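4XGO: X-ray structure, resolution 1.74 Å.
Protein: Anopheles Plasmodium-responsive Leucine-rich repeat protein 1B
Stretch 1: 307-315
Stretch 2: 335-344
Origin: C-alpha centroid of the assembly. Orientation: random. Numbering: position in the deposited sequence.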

# COMPACT_ATOMS: atom_id res chain seq x y z
N CYS A 307 -28.88 19.62 33.40
CA CYS A 307 -28.19 20.92 33.53
C CYS A 307 -27.58 21.12 34.91
O CYS A 307 -26.47 21.62 35.03
CB CYS A 307 -29.13 22.09 33.20
SG CYS A 307 -29.58 22.21 31.46
N ASN A 308 -28.30 20.74 35.96
CA ASN A 308 -27.80 20.93 37.32
C ASN A 308 -26.50 20.14 37.56
O ASN A 308 -25.55 20.65 38.14
CB ASN A 308 -28.88 20.55 38.35
CG ASN A 308 -30.00 21.57 38.41
OD1 ASN A 308 -29.77 22.77 38.19
ND2 ASN A 308 -31.22 21.11 38.67
N SER A 309 -26.45 18.91 37.05
CA SER A 309 -25.24 18.10 37.17
C SER A 309 -24.08 18.68 36.36
O SER A 309 -22.94 18.77 36.83
CB SER A 309 -25.51 16.68 36.69
OG SER A 309 -24.42 15.82 36.99
N LEU A 310 -24.37 19.04 35.12
CA LEU A 310 -23.38 19.66 34.26
C LEU A 310 -22.85 20.96 34.86
O LEU A 310 -21.63 21.19 34.89
CB LEU A 310 -24.00 19.94 32.89
CG LEU A 310 -23.11 20.47 31.78
CD1 LEU A 310 -22.01 19.47 31.46
CD2 LEU A 310 -23.96 20.74 30.55
N ARG A 311 -23.75 21.81 35.34
CA ARG A 311 -23.35 23.07 35.99
C ARG A 311 -22.53 22.84 37.25
O ARG A 311 -21.57 23.57 37.50
CB ARG A 311 -24.56 23.93 36.32
CG ARG A 311 -25.13 24.65 35.11
CD ARG A 311 -26.10 25.72 35.54
NE ARG A 311 -27.35 25.17 36.06
CZ ARG A 311 -28.50 25.10 35.40
NH1 ARG A 311 -28.59 25.55 34.15
NH2 ARG A 311 -29.56 24.59 35.99
N ALA A 312 -22.89 21.82 38.03
CA ALA A 312 -22.09 21.42 39.19
C ALA A 312 -20.70 20.95 38.78
O ALA A 312 -19.73 21.14 39.51
CB ALA A 312 -22.80 20.32 39.98
N LEU A 313 -20.60 20.34 37.60
CA LEU A 313 -19.33 19.88 37.05
C LEU A 313 -18.40 21.05 36.70
O LEU A 313 -17.20 20.99 36.97
CB LEU A 313 -19.58 19.02 35.80
CG LEU A 313 -18.67 17.85 35.50
CD1 LEU A 313 -18.61 16.87 36.67
CD2 LEU A 313 -19.17 17.14 34.25
N PHE A 314 -18.95 22.11 36.10
CA PHE A 314 -18.14 23.29 35.75
C PHE A 314 -17.67 24.03 37.00
O PHE A 314 -16.56 24.55 37.02
CB PHE A 314 -18.90 24.28 34.86
CG PHE A 314 -19.36 23.72 33.55
CD1 PHE A 314 -18.55 22.89 32.79
CD2 PHE A 314 -20.61 24.05 33.05
CE1 PHE A 314 -18.98 22.39 31.57
CE2 PHE A 314 -21.05 23.56 31.83
CZ PHE A 314 -20.24 22.73 31.09
N ARG A 315 -18.51 24.08 38.03
CA ARG A 315 -18.12 24.71 39.30
C ARG A 315 -16.91 24.03 39.95
O ARG A 315 -16.16 24.68 40.68
CB ARG A 315 -19.31 24.76 40.28
CG ARG A 315 -20.37 25.78 39.90
CD ARG A 315 -21.43 25.94 40.98
NE ARG A 315 -22.28 24.75 41.10
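Stretch 2 335-344: LEHGLCCKES

A single arginine can tie a helix to two separate points of a neighbouring segment, one in a hairpin and one in the loop that follows it, and Arg311 illustrates the principle. Its guanidinium meets both carboxylates at its edge, near its plane, where the N-H groups point. NH1 of Arg311 forms a salt bridge with OE1 of Glu336 at 2.9 Å and also donates to OE2 of Glu343 at 3.0 Å, while NH2 of Arg311 reaches OE1 of Glu343 at 2.9 Å, completing a two-pronged salt bridge. Asn308, three residues earlier and so roughly one helical turn back, adds a hydrogen bond: its OD1 accepts from Arg311 NH2 at 2.9 Å.

The covalent anchor lies beside this cluster. Cys307 SG and Cys341 SG are joined at 2.0 Å with a chi3 of 93°, close to the relaxed value for a disulfide, and the amide N of Cys307 donates to O of Lys342 at 3.1 Å. A water accepts from Asn308 N at 3.0 Å and, weakly, from Ser344 N at 3.3 Å.

From this anchor the chains run in broadly opposite directions. Stretch 1 is helical; in stretch 2 the strand at 335-336 turns through a type I' bend, Glu336 to Leu339, into a second strand that begins at Leu339. His337 and Gly338 adopt the positive phi values this turn requires. The N-to-C directions of the second strand and the helix lie at 135°, with axes 7.7 Å apart at closest approach, so Cys307 pairs with Cys341 whereas Phe314, two turns on, lies by His337.

Between these ends Leu310 supplies apolar packing: its CD2 rests 3.8 Å from Cys341 CB and 4.0 Å from Leu339 CB. At the turn end, Phe314 CZ meets Leu339 CD1 at 3.6 Å along the ring edge, while the His337 ring turns its edge toward the Phe314 face in an offset arrangement, centroids 4.8 Å apart and planes at 73°.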

# COMPACT_ATOMS: atom_id res chain seq x y z
N LEU A 335 -27.88 24.89 25.15
CA LEU A 335 -26.45 24.96 25.40
C LEU A 335 -26.16 25.66 26.72
O LEU A 335 -26.73 26.70 27.04
CB LEU A 335 -25.72 25.66 24.27
CG LEU A 335 -25.75 24.99 22.91
CD1 LEU A 335 -25.42 25.97 21.80
CD2 LEU A 335 -24.79 23.81 22.87
N GLU A 336 -25.26 25.05 27.48
CA GLU A 336 -24.76 25.55 28.73
C GLU A 336 -23.24 25.43 28.66
O GLU A 336 -22.71 24.33 28.60
CB GLU A 336 -25.33 24.68 29.84
CG GLU A 336 -24.81 25.02 31.22
CD GLU A 336 -25.50 26.22 31.79
OE1 GLU A 336 -26.71 26.14 32.08
OE2 GLU A 336 -24.79 27.23 31.97
N HIS A 337 -22.52 26.56 28.63
CA HIS A 337 -21.09 26.56 28.32
C HIS A 337 -20.73 25.67 27.13
O HIS A 337 -19.76 24.90 27.17
CB HIS A 337 -20.25 26.19 29.55
CG HIS A 337 -20.34 27.20 30.66
ND1 HIS A 337 -21.16 27.03 31.76
CD2 HIS A 337 -19.74 28.40 30.82
CE1 HIS A 337 -21.05 28.07 32.56
NE2 HIS A 337 -20.19 28.92 32.01
N GLY A 338 -21.53 25.78 26.08
CA GLY A 338 -21.28 25.05 24.86
C GLY A 338 -21.72 23.59 24.82
O GLY A 338 -21.48 22.91 23.83
N LEU A 339 -22.36 23.12 25.89
CA LEU A 339 -22.78 21.70 25.99
C LEU A 339 -24.28 21.59 26.23
O LEU A 339 -24.84 22.33 27.04
CB LEU A 339 -22.02 21.02 27.12
CG LEU A 339 -20.53 20.81 26.85
CD1 LEU A 339 -19.76 20.71 28.16
CD2 LEU A 339 -20.28 19.59 25.97
N CYS A 340 -24.94 20.65 25.55
CA CYS A 340 -26.40 20.53 25.65
C CYS A 340 -26.83 19.96 26.99
O CYS A 340 -26.24 19.00 27.48
CB CYS A 340 -26.95 19.62 24.56
SG CYS A 340 -26.66 20.28 22.92
N CYS A 341 -27.88 20.52 27.56
CA CYS A 341 -28.45 19.95 28.76
C CYS A 341 -29.92 20.32 28.89
O CYS A 341 -30.38 21.32 28.33
CB CYS A 341 -27.67 20.39 30.00
SG CYS A 341 -27.85 22.16 30.40
N LYS A 342 -30.63 19.50 29.65
CA LYS A 342 -32.06 19.69 29.89
C LYS A 342 -32.28 20.06 31.34
O LYS A 342 -31.70 19.45 32.23
CB LYS A 342 -32.80 18.39 29.56
CG LYS A 342 -34.31 18.43 29.73
CD LYS A 342 -34.89 17.08 29.38
CE LYS A 342 -36.40 17.07 29.47
NZ LYS A 342 -36.88 15.65 29.54
N GLU A 343 -33.13 21.07 31.56
CA GLU A 343 -33.42 21.54 32.91
C GLU A 343 -34.42 20.59 33.56
O GLU A 343 -35.23 19.98 32.87
CB GLU A 343 -34.00 22.96 32.86
CG GLU A 343 -33.09 24.00 32.21
CD GLU A 343 -31.96 24.46 33.12
OE1 GLU A 343 -31.85 23.96 34.26
OE2 GLU A 343 -31.18 25.34 32.70
N SER A 344 -34.34 20.44 34.87
CA SER A 344 -35.29 19.61 35.62
C SER A 344 -36.55 20.42 35.93
O SER A 344 -37.58 20.25 35.27
CB SER A 344 -34.66 19.12 36.92
OG SER A 344 -34.15 20.21 37.67
O HOH W 1 -31.19 20.03 35.91